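Local coordinates for transcriptional regulator (Vibrio virus VP882, PDB 7DWM), which binds the small signalling molecule 3,5-dimethylpyrazin-2-ol (DPO) through a PAS domain and probably regulates transcription by binding DNA through a LuxR-type helix-turn-helix domain, at residues R101-K107 and F122-T128; D78-E82 and A118-F122; E166-F170 and Y220-K226; C65-F70 and H94-N98. Numbering follows the deposited sequence.

Contact 1: residues R101-K107 and F122-T128. With A1U (3,5-dimethylpyrazin-2-ol), chain C.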
loop_
_atom_site.group_PDB
_atom_site.type_symbol
_atom_site.label_atom_id
_atom_site.label_comp_id
_atom_site.label_asym_id
_atom_site.label_seq_id
_atom_site.Cartn_x
_atom_site.Cartn_y
_atom_site.Cartn_z
ATOM N N ARG A 101 -4.721 -5.838 16.326
ATOM C CA ARG A 101 -4.905 -5.155 15.057
ATOM C C ARG A 101 -3.600 -5.167 14.275
ATOM O O ARG A 101 -2.499 -5.299 14.831
ATOM C CB ARG A 101 -5.388 -3.702 15.231
ATOM C CG ARG A 101 -6.683 -3.522 16.022
ATOM C CD ARG A 101 -7.885 -4.129 15.310
ATOM N NE ARG A 101 -8.478 -3.238 14.318
ATOM C CZ ARG A 101 -9.716 -3.364 13.850
ATOM N NH1 ARG A 101 -10.495 -4.347 14.285
ATOM N NH2 ARG A 101 -10.177 -2.511 12.946
ATOM N N VAL A 102 -3.760 -5.014 12.964
ATOM C CA VAL A 102 -2.676 -4.953 11.994
ATOM C C VAL A 102 -2.637 -3.516 11.496
ATOM O O VAL A 102 -3.437 -3.125 10.639
ATOM C CB VAL A 102 -2.889 -5.937 10.837
ATOM C CG1 VAL A 102 -1.719 -5.887 9.867
ATOM C CG2 VAL A 102 -3.104 -7.351 11.363
ATOM N N PHE A 103 -1.732 -2.710 12.037
ATOM C CA PHE A 103 -1.593 -1.335 11.601
ATOM C C PHE A 103 -0.380 -1.179 10.699
ATOM O O PHE A 103 0.584 -1.946 10.756
ATOM C CB PHE A 103 -1.465 -0.393 12.801
ATOM C CG PHE A 103 -2.756 0.249 13.201
ATOM C CD1 PHE A 103 -2.933 1.617 13.072
ATOM C CD2 PHE A 103 -3.795 -0.512 13.707
ATOM C CE1 PHE A 103 -4.126 2.213 13.440
ATOM C CE2 PHE A 103 -4.990 0.077 14.076
ATOM C CZ PHE A 103 -5.154 1.442 13.943
ATOM N N THR A 104 -0.452 -0.159 9.859
ATOM C CA THR A 104 0.700 0.415 9.187
ATOM C C THR A 104 1.001 1.749 9.855
ATOM O O THR A 104 0.132 2.626 9.903
ATOM C CB THR A 104 0.402 0.584 7.697
ATOM O OG1 THR A 104 0.423 -0.698 7.054
ATOM C CG2 THR A 104 1.367 1.549 7.027
ATOM N N PHE A 105 2.221 1.897 10.370
ATOM C CA PHE A 105 2.701 3.171 10.904
ATOM C C PHE A 105 3.773 3.723 9.972
ATOM O O PHE A 105 4.876 3.174 9.888
ATOM C CB PHE A 105 3.218 3.017 12.332
ATOM C CG PHE A 105 2.134 3.061 13.368
ATOM C CD1 PHE A 105 1.719 4.269 13.907
ATOM C CD2 PHE A 105 1.515 1.896 13.789
ATOM C CE1 PHE A 105 0.711 4.313 14.854
ATOM C CE2 PHE A 105 0.506 1.933 14.734
ATOM C CZ PHE A 105 0.104 3.144 15.267
ATOM N N THR A 106 3.431 4.803 9.270
ATOM C CA THR A 106 4.338 5.487 8.355
ATOM C C THR A 106 5.071 6.605 9.090
ATOM O O THR A 106 4.439 7.543 9.591
ATOM C CB THR A 106 3.568 6.048 7.157
ATOM O OG1 THR A 106 2.943 7.284 7.514
ATOM C CG2 THR A 106 2.512 5.062 6.711
ATOM N N LYS A 107 6.398 6.500 9.157
ATOM C CA LYS A 107 7.213 7.467 9.882
ATOM C C LYS A 107 8.093 8.243 8.913
ATOM O O LYS A 107 8.837 7.648 8.124
ATOM C CB LYS A 107 8.044 6.765 10.952
ATOM C CG LYS A 107 7.189 5.822 11.787
ATOM C CD LYS A 107 7.986 4.831 12.621
ATOM C CE LYS A 107 8.638 5.506 13.814
ATOM N NZ LYS A 107 9.216 4.514 14.762
ATOM N N PHE A 122 4.450 10.405 12.601
ATOM C CA PHE A 122 3.969 9.052 12.390
ATOM C C PHE A 122 2.483 9.092 12.068
ATOM O O PHE A 122 1.708 9.836 12.692
ATOM C CB PHE A 122 4.247 8.139 13.607
ATOM C CG PHE A 122 3.537 8.552 14.868
ATOM C CD1 PHE A 122 4.200 9.280 15.841
ATOM C CD2 PHE A 122 2.220 8.180 15.100
ATOM C CE1 PHE A 122 3.557 9.656 17.004
ATOM C CE2 PHE A 122 1.572 8.559 16.257
ATOM C CZ PHE A 122 2.242 9.292 17.214
ATOM N N HIS A 123 2.111 8.303 11.057
ATOM C CA HIS A 123 0.742 8.132 10.592
ATOM C C HIS A 123 0.391 6.644 10.688
ATOM O O HIS A 123 1.009 5.830 9.971
ATOM C CB HIS A 123 0.570 8.656 9.169
ATOM C CG HIS A 123 -0.817 8.503 8.624
ATOM N ND1 HIS A 123 -1.081 8.432 7.273
ATOM C CD2 HIS A 123 -2.016 8.413 9.247
ATOM C CE1 HIS A 123 -2.383 8.303 7.086
ATOM N NE2 HIS A 123 -2.973 8.289 8.268
ATOM N N GLY A 124 -0.533 6.307 11.534
ATOM C CA GLY A 124 -0.990 4.931 11.707
ATOM C C GLY A 124 -2.274 4.689 10.926
ATOM O O GLY A 124 -3.214 5.480 11.006
ATOM N N GLN A 125 -2.293 3.590 10.176
ATOM C CA GLN A 125 -3.450 3.222 9.367
ATOM C C GLN A 125 -3.904 1.813 9.722
ATOM O O GLN A 125 -3.104 0.872 9.697
ATOM C CB GLN A 125 -3.127 3.305 7.870
ATOM C CG GLN A 125 -2.448 4.598 7.444
ATOM C CD GLN A 125 -2.531 4.829 5.949
ATOM O OE1 GLN A 125 -1.516 5.024 5.281
ATOM N NE2 GLN A 125 -3.747 4.808 5.413
ATOM N N ASP A 126 -5.191 1.676 10.045
ATOM C CA ASP A 126 -5.774 0.389 10.412
ATOM C C ASP A 126 -6.022 -0.438 9.156
ATOM O O ASP A 126 -6.936 -0.148 8.379
ATOM C CB ASP A 126 -7.069 0.594 11.193
ATOM C CG ASP A 126 -7.567 -0.684 11.840
ATOM O OD1 ASP A 126 -8.653 -0.655 12.455
ATOM O OD2 ASP A 126 -6.875 -1.720 11.736
ATOM N N LEU A 127 -5.211 -1.472 8.966
ATOM C CA LEU A 127 -5.268 -2.311 7.778
ATOM C C LEU A 127 -6.291 -3.439 7.863
ATOM O O LEU A 127 -6.631 -4.013 6.825
ATOM C CB LEU A 127 -3.887 -2.896 7.479
ATOM C CG LEU A 127 -2.880 -1.885 6.930
ATOM C CD1 LEU A 127 -1.820 -2.598 6.120
ATOM C CD2 LEU A 127 -3.573 -0.814 6.091
ATOM N N THR A 128 -6.775 -3.780 9.060
ATOM C CA THR A 128 -7.593 -4.983 9.226
ATOM C C THR A 128 -8.877 -4.936 8.396
ATOM O O THR A 128 -9.142 -5.839 7.595
ATOM C CB THR A 128 -7.931 -5.166 10.707
ATOM O OG1 THR A 128 -8.757 -4.078 11.140
ATOM C CG2 THR A 128 -6.666 -5.184 11.547
HETATM C CAB A1U C . 3.919 1.907 16.895
HETATM C CAC A1U C . 2.909 2.550 17.653
HETATM C CAE A1U C . 4.144 4.540 17.561
HETATM C CAF A1U C . 5.099 3.817 16.814
HETATM C CAG A1U C . 1.701 1.769 18.092
HETATM C CAH A1U C . 4.303 5.990 17.901
HETATM N NAA A1U C . 5.045 2.533 16.462
HETATM N NAD A1U C . 3.049 3.870 17.969
HETATM O OAI A1U C . 6.226 4.558 16.410
#
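The backbone evidence defines an antiparallel hairpin of the PAS sheet: the strand axes approach to 4.4 Å with N-to-C directions 163° apart. T104 and Q125 form a hydrogen-bonded pair (T104 N to Q125 O 2.8 Å, Q125 N to T104 O 2.6 Å), as do T106 and H123 (T106 N to H123 O 2.7 Å, H123 N to T106 O 2.9 Å). F103–D126, F105–G124 and K107–F122 are non-hydrogen-bonded. One further backbone bond, L127 N to V102 O (2.9 Å), follows where strand yields to helix.

Charge closes one end. R101 NH2 meets D126 OD1 at 2.5 Å in a very short salt bridge, while D126, the N-cap of the following helix, also receives a weak bond from T128 N to OD2 (3.4 Å).

Aromatic contacts dominate the face holding F103, F105 and F122. G124 CA lies 3.8 Å from the F105 ring centroid, 23° off the normal, a CH-pi contact; a CB at G124 would clash with F105 CE1. DPO covers the opposite face of F105. F105 CD1 and F122 CD2 touch at 4.1 Å, and F122 CE1 is 3.8 Å from ligand CAH. On the other face, Q125 hydrogen-bonds Q125 of the second subunit.

K107 NZ reaches ligand OAI weakly (3.4 Å) and also pairs with D78 and Q77, so the chemistry implies a ligand held mainly by aromatic surfaces, with a shared lysine at its polar edge.

Contact 2: residues D78-E82 and A118-F122; sequences DRLVE and AGTIF. With A1U (3,5-dimethylpyrazin-2-ol), chain C.
T120 presents its side chain to the D78-E82 segment, its hydroxyl meeting the D78 carboxylate and its methyl lying beside E82. T120 is extended (phi/psi -143/154) with chi1 in the p well (66°), and its CA-to-CB bond points toward the facing segment; T120 OG1 donates to D78 OD1 at 2.9 Å. D78 is helical (-57/-11) with chi1 m (-81°), a rotamer that brings the carboxylate to the strand although its CB points sideways. The CA atoms of D78 and T120 are 6.6 Å apart, as are those of E82 and G119, which sets the register.

V81 (-65/-44) and E82 (-70/-25) keep near-helical angles, and E82 has chi1 -92° and chi2 t (154°). E82 OE2 comes to 3.2 Å from G119 CA and 3.3 Å from T120 CG2. G119 has phi/psi of 173/-134, a conformation readily open to glycine. R79 holds the same carboxylate from within its own segment: R79 NE to E82 OE1 is 2.7 Å and R79 NH1 to E82 OE2 3.0 Å, a salt bridge.

This joins the helix 71-80 region to strand 119-126 beside the PAS pocket, where F122 CE1 lies 3.8 Å from CAH of DPO. Through OD2 the D78 carboxylate also forms salt bridges with the pocket residues K31 and K107, so the chemistry implies a link between the strand hydroxyl and the charged edge of the ligand site.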
loop_
_atom_site.group_PDB
_atom_site.type_symbol
_atom_site.label_atom_id
_atom_site.label_comp_id
_atom_site.label_asym_id
_atom_site.label_seq_id
_atom_site.Cartn_x
_atom_site.Cartn_y
_atom_site.Cartn_z
ATOM N N ASP A 78 12.638 5.367 14.797
ATOM C CA ASP A 78 12.554 6.816 14.915
ATOM C C ASP A 78 13.871 7.531 14.658
ATOM O O ASP A 78 13.864 8.763 14.547
ATOM C CB ASP A 78 12.046 7.190 16.300
ATOM C CG ASP A 78 10.554 7.085 16.406
ATOM O OD1 ASP A 78 9.867 7.768 15.620
ATOM O OD2 ASP A 78 10.071 6.314 17.263
ATOM N N ARG A 79 14.995 6.820 14.576
ATOM C CA ARG A 79 16.244 7.510 14.284
ATOM C C ARG A 79 16.732 7.271 12.860
ATOM O O ARG A 79 17.388 8.154 12.293
ATOM C CB ARG A 79 17.327 7.101 15.291
ATOM C CG ARG A 79 16.846 7.116 16.744
ATOM C CD ARG A 79 17.173 8.438 17.420
ATOM N NE ARG A 79 16.093 9.407 17.253
ATOM C CZ ARG A 79 14.992 9.438 17.996
ATOM N NH1 ARG A 79 14.063 10.355 17.767
ATOM N NH2 ARG A 79 14.821 8.558 18.971
ATOM N N LEU A 80 16.288 6.187 12.214
ATOM C CA LEU A 80 16.729 5.891 10.857
ATOM C C LEU A 80 15.870 6.587 9.826
ATOM O O LEU A 80 16.304 6.762 8.684
ATOM C CB LEU A 80 16.677 4.382 10.602
ATOM C CG LEU A 80 18.001 3.642 10.811
ATOM C CD1 LEU A 80 18.066 2.289 10.038
ATOM C CD2 LEU A 80 19.193 4.559 10.512
ATOM N N VAL A 81 14.678 7.012 10.230
ATOM C CA VAL A 81 13.977 8.077 9.530
ATOM C C VAL A 81 14.745 9.390 9.631
ATOM O O VAL A 81 14.869 10.128 8.642
ATOM C CB VAL A 81 12.540 8.189 10.079
ATOM C CG1 VAL A 81 12.539 8.334 11.585
ATOM C CG2 VAL A 81 11.821 9.345 9.442
ATOM N N GLU A 82 15.258 9.719 10.823
ATOM C CA GLU A 82 15.800 11.058 11.039
ATOM C C GLU A 82 17.096 11.278 10.272
ATOM O O GLU A 82 17.395 12.412 9.879
ATOM C CB GLU A 82 16.002 11.321 12.533
ATOM C CG GLU A 82 14.789 11.984 13.195
ATOM C CD GLU A 82 14.692 11.683 14.678
ATOM O OE1 GLU A 82 15.711 11.259 15.259
ATOM O OE2 GLU A 82 13.603 11.866 15.264
ATOM N N ALA A 118 13.760 17.987 13.307
ATOM C CA ALA A 118 13.350 18.158 14.702
ATOM C C ALA A 118 12.925 16.855 15.350
ATOM O O ALA A 118 13.046 16.711 16.572
ATOM C CB ALA A 118 12.217 19.171 14.817
ATOM N N GLY A 119 12.448 15.907 14.556
ATOM C CA GLY A 119 11.989 14.629 15.054
ATOM C C GLY A 119 11.344 13.834 13.942
ATOM O O GLY A 119 11.875 13.782 12.831
ATOM N N THR A 120 10.186 13.241 14.207
ATOM C CA THR A 120 9.483 12.445 13.213
ATOM C C THR A 120 7.984 12.648 13.350
ATOM O O THR A 120 7.480 12.979 14.427
ATOM C CB THR A 120 9.790 10.942 13.339
ATOM O OG1 THR A 120 9.267 10.442 14.576
ATOM C CG2 THR A 120 11.287 10.671 13.286
ATOM N N ILE A 121 7.280 12.442 12.237
ATOM C CA ILE A 121 5.825 12.361 12.194
ATOM C C ILE A 121 5.467 10.912 11.912
ATOM O O ILE A 121 6.121 10.253 11.094
ATOM C CB ILE A 121 5.207 13.285 11.120
ATOM C CG1 ILE A 121 5.885 14.657 11.093
ATOM C CG2 ILE A 121 3.690 13.402 11.283
ATOM C CD1 ILE A 121 6.848 14.818 9.950
ATOM N N PHE A 122 4.450 10.405 12.601
ATOM C CA PHE A 122 3.969 9.052 12.390
ATOM C C PHE A 122 2.483 9.092 12.068
ATOM O O PHE A 122 1.708 9.836 12.692
ATOM C CB PHE A 122 4.247 8.139 13.607
ATOM C CG PHE A 122 3.537 8.552 14.868
ATOM C CD1 PHE A 122 4.200 9.280 15.841
ATOM C CD2 PHE A 122 2.220 8.180 15.100
ATOM C CE1 PHE A 122 3.557 9.656 17.004
ATOM C CE2 PHE A 122 1.572 8.559 16.257
ATOM C CZ PHE A 122 2.242 9.292 17.214
HETATM C CAB A1U C . 3.919 1.907 16.895
HETATM C CAC A1U C . 2.909 2.550 17.653
HETATM C CAE A1U C . 4.144 4.540 17.561
HETATM C CAF A1U C . 5.099 3.817 16.814
HETATM C CAG A1U C . 1.701 1.769 18.092
HETATM C CAH A1U C . 4.303 5.990 17.901
HETATM N NAA A1U C . 5.045 2.533 16.462
HETATM N NAD A1U C . 3.049 3.870 17.969
HETATM O OAI A1U C . 6.226 4.558 16.410
#

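Contact 3: residues E166-F170 and Y220-K226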
loop_
_atom_site.group_PDB
_atom_site.type_symbol
_atom_site.label_atom_id
_atom_site.label_comp_id
_atom_site.label_asym_id
_atom_site.label_seq_id
_atom_site.Cartn_x
_atom_site.Cartn_y
_atom_site.Cartn_z
ATOM N N GLU A 166 -1.245 -24.588 5.175
ATOM C CA GLU A 166 -1.387 -23.164 4.894
ATOM C C GLU A 166 -0.070 -22.559 4.423
ATOM O O GLU A 166 -0.050 -21.762 3.478
ATOM C CB GLU A 166 -1.915 -22.434 6.128
ATOM C CG GLU A 166 -3.420 -22.571 6.315
ATOM C CD GLU A 166 -3.985 -21.584 7.318
ATOM O OE1 GLU A 166 -3.243 -21.171 8.234
ATOM O OE2 GLU A 166 -5.174 -21.222 7.191
ATOM N N LEU A 167 1.042 -22.923 5.070
ATOM C CA LEU A 167 2.348 -22.425 4.636
ATOM C C LEU A 167 2.666 -22.887 3.215
ATOM O O LEU A 167 3.083 -22.092 2.354
ATOM C CB LEU A 167 3.431 -22.900 5.602
ATOM C CG LEU A 167 4.032 -21.875 6.566
ATOM C CD1 LEU A 167 3.023 -21.496 7.632
ATOM C CD2 LEU A 167 5.295 -22.422 7.206
ATOM N N VAL A 168 2.488 -24.187 2.965
ATOM C CA VAL A 168 2.775 -24.757 1.654
ATOM C C VAL A 168 1.948 -24.065 0.580
ATOM O O VAL A 168 2.457 -23.744 -0.497
ATOM C CB VAL A 168 2.532 -26.279 1.665
ATOM C CG1 VAL A 168 2.556 -26.836 0.249
ATOM C CG2 VAL A 168 3.574 -26.973 2.528
ATOM N N LEU A 169 0.667 -23.814 0.855
ATOM C CA LEU A 169 -0.179 -23.166 -0.141
ATOM C C LEU A 169 0.200 -21.702 -0.335
ATOM O O LEU A 169 0.182 -21.199 -1.465
ATOM C CB LEU A 169 -1.651 -23.295 0.253
ATOM C CG LEU A 169 -2.635 -22.802 -0.809
ATOM C CD1 LEU A 169 -2.496 -23.654 -2.053
ATOM C CD2 LEU A 169 -4.057 -22.842 -0.281
ATOM N N PHE A 170 0.515 -20.995 0.758
ATOM C CA PHE A 170 1.004 -19.623 0.654
ATOM C C PHE A 170 2.169 -19.535 -0.318
ATOM O O PHE A 170 2.221 -18.639 -1.169
ATOM C CB PHE A 170 1.419 -19.102 2.035
ATOM C CG PHE A 170 1.804 -17.640 2.050
ATOM C CD1 PHE A 170 3.113 -17.246 1.813
ATOM C CD2 PHE A 170 0.852 -16.664 2.299
ATOM C CE1 PHE A 170 3.460 -15.907 1.823
ATOM C CE2 PHE A 170 1.195 -15.325 2.311
ATOM C CZ PHE A 170 2.499 -14.946 2.072
ATOM N N TYR A 220 -7.747 -17.397 -1.909
ATOM C CA TYR A 220 -6.663 -17.870 -1.058
ATOM C C TYR A 220 -5.340 -17.147 -1.281
ATOM O O TYR A 220 -4.396 -17.384 -0.518
ATOM C CB TYR A 220 -6.469 -19.375 -1.252
ATOM C CG TYR A 220 -7.459 -20.201 -0.464
ATOM C CD1 TYR A 220 -7.223 -20.517 0.867
ATOM C CD2 TYR A 220 -8.636 -20.653 -1.048
ATOM C CE1 TYR A 220 -8.128 -21.269 1.595
ATOM C CE2 TYR A 220 -9.548 -21.404 -0.329
ATOM C CZ TYR A 220 -9.288 -21.711 0.991
ATOM O OH TYR A 220 -10.195 -22.459 1.708
ATOM N N TYR A 221 -5.229 -16.286 -2.298
ATOM C CA TYR A 221 -4.004 -15.503 -2.430
ATOM C C TYR A 221 -3.845 -14.506 -1.291
ATOM O O TYR A 221 -2.717 -14.133 -0.948
ATOM C CB TYR A 221 -3.960 -14.771 -3.771
ATOM C CG TYR A 221 -2.600 -14.173 -4.047
ATOM C CD1 TYR A 221 -2.311 -12.859 -3.696
ATOM C CD2 TYR A 221 -1.593 -14.933 -4.626
ATOM C CE1 TYR A 221 -1.063 -12.315 -3.930
ATOM C CE2 TYR A 221 -0.343 -14.398 -4.865
ATOM C CZ TYR A 221 -0.083 -13.089 -4.514
ATOM O OH TYR A 221 1.162 -12.551 -4.751
ATOM N N SER A 222 -4.948 -14.075 -0.689
ATOM C CA SER A 222 -4.926 -13.113 0.403
ATOM C C SER A 222 -4.887 -13.786 1.763
ATOM O O SER A 222 -4.958 -13.098 2.786
ATOM C CB SER A 222 -6.136 -12.182 0.319
ATOM O OG SER A 222 -7.339 -12.880 0.588
ATOM N N MET A 223 -4.781 -15.108 1.797
ATOM C CA MET A 223 -4.732 -15.824 3.060
ATOM C C MET A 223 -3.388 -15.633 3.745
ATOM O O MET A 223 -2.327 -15.675 3.119
ATOM C CB MET A 223 -4.996 -17.311 2.841
ATOM C CG MET A 223 -4.812 -18.156 4.092
ATOM S SD MET A 223 -3.789 -19.619 3.848
ATOM C CE MET A 223 -2.150 -18.908 3.906
ATOM N N VAL A 224 -3.445 -15.412 5.048
ATOM C CA VAL A 224 -2.269 -15.352 5.908
ATOM C C VAL A 224 -2.235 -16.639 6.718
ATOM O O VAL A 224 -3.270 -17.026 7.277
ATOM C CB VAL A 224 -2.301 -14.125 6.840
ATOM C CG1 VAL A 224 -0.978 -13.976 7.566
ATOM C CG2 VAL A 224 -2.631 -12.877 6.060
ATOM N N PRO A 225 -1.113 -17.342 6.774
ATOM C CA PRO A 225 -1.085 -18.591 7.534
ATOM C C PRO A 225 -1.388 -18.284 8.994
ATOM O O PRO A 225 -0.809 -17.376 9.592
ATOM C CB PRO A 225 0.347 -19.103 7.331
ATOM C CG PRO A 225 0.827 -18.423 6.078
ATOM C CD PRO A 225 0.148 -17.083 6.056
ATOM N N LYS A 226 -2.314 -19.058 9.559
ATOM C CA LYS A 226 -2.810 -18.785 10.902
ATOM C C LYS A 226 -1.731 -18.937 11.969
ATOM O O LYS A 226 -1.893 -18.415 13.078
ATOM C CB LYS A 226 -4.028 -19.662 11.189
ATOM C CG LYS A 226 -3.733 -21.037 11.723
ATOM C CD LYS A 226 -4.937 -21.560 12.475
ATOM C CE LYS A 226 -5.320 -20.612 13.599
ATOM N NZ LYS A 226 -4.489 -20.869 14.812
#
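E166, M223 and P225 lose 83, 74 and 66 Å² respectively to this interface, out of 408 Å² in total, and they define how the irregular segment 220-226 lies along helix 163-172. E166 supplies the one hydrogen bond between the segments: its OE1 accepts from K226 N at 2.7 Å, with an almost linear N-H...O angle of 178°. The same oxygen is 3.4 Å from P225 CA, so the carboxylate lies against the backbone at P225-K226.

M223 lies across the helix surface. Its CE is 3.6 Å from E166 O and 4.0 Å from F170 CB, and its SD is 3.9 Å from E166 CG; residues one helical turn apart thus both touch the thioether. The backbone of M223 contributes too, with its O 3.4 Å from F170 CD2, at the ring edge.

P225 sits between L167 and F170: its CB is 3.6 Å from L167 CD1, its CD 3.8 Å from F170 CD2. L142 of the second subunit packs on both L167 and P225, extending this apolar patch across the dimer. Further along, L169 CD2 and Y220 CD1 meet at 4.1 Å, and Y220 also stacks edge-to-face with F203.

The geometry is that of a C-terminal extension folding back over the first helix of a LuxR-type helix-turn-helix domain, the helix whose V168 faces helices 178-185 and 189-203.

Contact 4: residues C65-F70 and H94-N98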
loop_
_atom_site.group_PDB
_atom_site.type_symbol
_atom_site.label_atom_id
_atom_site.label_comp_id
_atom_site.label_asym_id
_atom_site.label_seq_id
_atom_site.Cartn_x
_atom_site.Cartn_y
_atom_site.Cartn_z
ATOM N N CYS A 65 -0.830 -0.305 27.711
ATOM C CA CYS A 65 -0.944 -1.070 26.470
ATOM C C CYS A 65 0.351 -1.797 26.181
ATOM O O CYS A 65 1.432 -1.342 26.559
ATOM C CB CYS A 65 -1.321 -0.194 25.263
ATOM S SG CYS A 65 -1.674 -1.189 23.800
ATOM N N GLU A 66 0.218 -2.926 25.490
ATOM C CA GLU A 66 1.330 -3.842 25.276
ATOM C C GLU A 66 2.352 -3.278 24.303
ATOM O O GLU A 66 3.490 -3.766 24.267
ATOM C CB GLU A 66 0.810 -5.189 24.759
ATOM C CG GLU A 66 -0.267 -5.816 25.628
ATOM C CD GLU A 66 0.239 -6.991 26.440
ATOM O OE1 GLU A 66 -0.601 -7.691 27.044
ATOM O OE2 GLU A 66 1.471 -7.213 26.477
ATOM N N THR A 67 1.952 -2.277 23.505
ATOM C CA THR A 67 2.878 -1.573 22.630
ATOM C C THR A 67 4.189 -1.259 23.325
ATOM O O THR A 67 5.252 -1.332 22.699
ATOM C CB THR A 67 2.232 -0.280 22.129
ATOM O OG1 THR A 67 1.452 0.311 23.169
ATOM C CG2 THR A 67 1.326 -0.569 20.940
ATOM N N ALA A 68 4.141 -0.937 24.620
ATOM C CA ALA A 68 5.334 -0.499 25.336
ATOM C C ALA A 68 6.465 -1.518 25.268
ATOM O O ALA A 68 7.644 -1.140 25.317
ATOM C CB ALA A 68 4.990 -0.198 26.798
ATOM N N ALA A 69 6.140 -2.809 25.153
ATOM C CA ALA A 69 7.196 -3.814 25.102
ATOM C C ALA A 69 8.099 -3.641 23.888
ATOM O O ALA A 69 9.264 -4.054 23.932
ATOM C CB ALA A 69 6.592 -5.219 25.106
ATOM N N PHE A 70 7.595 -3.028 22.818
ATOM C CA PHE A 70 8.394 -2.728 21.639
ATOM C C PHE A 70 8.758 -1.255 21.550
ATOM O O PHE A 70 9.263 -0.813 20.510
ATOM C CB PHE A 70 7.652 -3.164 20.376
ATOM C CG PHE A 70 7.656 -4.645 20.162
ATOM C CD1 PHE A 70 8.605 -5.234 19.345
ATOM C CD2 PHE A 70 6.720 -5.450 20.787
ATOM C CE1 PHE A 70 8.615 -6.599 19.149
ATOM C CE2 PHE A 70 6.727 -6.816 20.595
ATOM C CZ PHE A 70 7.676 -7.391 19.776
ATOM N N HIS A 94 -0.243 -5.639 16.813
ATOM C CA HIS A 94 -0.184 -5.486 18.260
ATOM C C HIS A 94 -1.539 -5.762 18.882
ATOM O O HIS A 94 -2.575 -5.516 18.252
ATOM C CB HIS A 94 0.270 -4.074 18.658
ATOM C CG HIS A 94 1.717 -3.806 18.401
ATOM N ND1 HIS A 94 2.721 -4.290 19.210
ATOM C CD2 HIS A 94 2.330 -3.095 17.428
ATOM C CE1 HIS A 94 3.892 -3.896 18.743
ATOM N NE2 HIS A 94 3.682 -3.167 17.662
ATOM N N PRO A 95 -1.568 -6.254 20.122
ATOM C CA PRO A 95 -2.811 -6.282 20.915
ATOM C C PRO A 95 -3.122 -4.898 21.481
ATOM O O PRO A 95 -2.882 -4.579 22.645
ATOM C CB PRO A 95 -2.487 -7.302 22.008
ATOM C CG PRO A 95 -1.019 -7.152 22.214
ATOM C CD PRO A 95 -0.431 -6.829 20.860
ATOM N N TYR A 96 -3.670 -4.043 20.622
ATOM C CA TYR A 96 -4.004 -2.688 21.016
ATOM C C TYR A 96 -5.156 -2.703 22.023
ATOM O O TYR A 96 -5.774 -3.740 22.292
ATOM C CB TYR A 96 -4.355 -1.851 19.786
ATOM C CG TYR A 96 -3.215 -1.724 18.793
ATOM C CD1 TYR A 96 -2.068 -1.009 19.110
ATOM C CD2 TYR A 96 -3.287 -2.324 17.543
ATOM C CE1 TYR A 96 -1.025 -0.892 18.208
ATOM C CE2 TYR A 96 -2.249 -2.215 16.636
ATOM C CZ TYR A 96 -1.122 -1.498 16.974
ATOM O OH TYR A 96 -0.087 -1.388 16.075
ATOM N N ALA A 97 -5.451 -1.521 22.568
ATOM C CA ALA A 97 -6.384 -1.385 23.684
ATOM C C ALA A 97 -7.759 -1.987 23.413
ATOM O O ALA A 97 -8.525 -2.174 24.365
ATOM C CB ALA A 97 -6.536 0.091 24.051
ATOM N N ASN A 98 -8.096 -2.294 22.163
ATOM C CA ASN A 98 -9.378 -2.912 21.843
ATOM C C ASN A 98 -9.191 -4.123 20.940
ATOM O O ASN A 98 -9.925 -4.313 19.964
ATOM C CB ASN A 98 -10.337 -1.906 21.214
ATOM C CG ASN A 98 -11.786 -2.191 21.569
ATOM O OD1 ASN A 98 -12.233 -3.337 21.521
ATOM N ND2 ASN A 98 -12.525 -1.149 21.936
#
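One wall of the DPO pocket runs through this contact, since T67 and Y96 both touch the ligand. T67 CG2 is 3.6 Å from Y96 CE1, and the same methyl lies over one face of the H94 ring, 4.1 Å from H94 CG. The Y96 CA-to-CB bond points away from segment 65-70, yet its m rotamer (chi1 -61°) swings the ring back within reach of T67; Y96 OH bonds to the D92 backbone.

H94 also meets F70. The pair is an offset edge-to-face stack, the edge of H94 directed at the face of F70, with centroids 5.6 Å apart and planes at 71°; the closest atoms are F70 CD2 and H94 CE1 at 3.8 Å. D92 and Q232 bond the two nitrogens of the imidazole, fixing its orientation.

In PAS-fold terms, the contact packs the connection between helices 42-47 and 71-80, here a 3-10 segment at 66-69, against the end of sheet strand 88-96. That strand end turns sharply: P95 (phi/psi -78/79) centres an inverse gamma turn, closed by a weak bond from Y96 N to H94 O at 3.0 Å.

Packing beside the turn is by van der Waals contact. E66 CB lies 3.7 Å from P95 CG, while C65 SG is 3.8 Å from P95 O, 3.9 Å from Y96 CA and 4.0 Å from A97 N.

Overall arrangement
From the N terminus, contact 4 opens first, at 65-70, and closes a loop of 23 residues at 94-98. Contact 2 opens within that loop, at 78-82, and closes beyond it at 118-122, so the two cross. Contact 1 opens at 101-107, after contact 4 has closed, and crosses contact 2, with which it shares F122 and a K107–D78 salt bridge. Contacts 1 and 4 touch through neighbouring strands, with R101 N 2.9 Å from H94 O. All three belong to the PAS fold. Contact 3 follows in series, spanning the helical C-terminal domain; its nearest atoms are about 8 Å from contact 1, and both reach the second subunit.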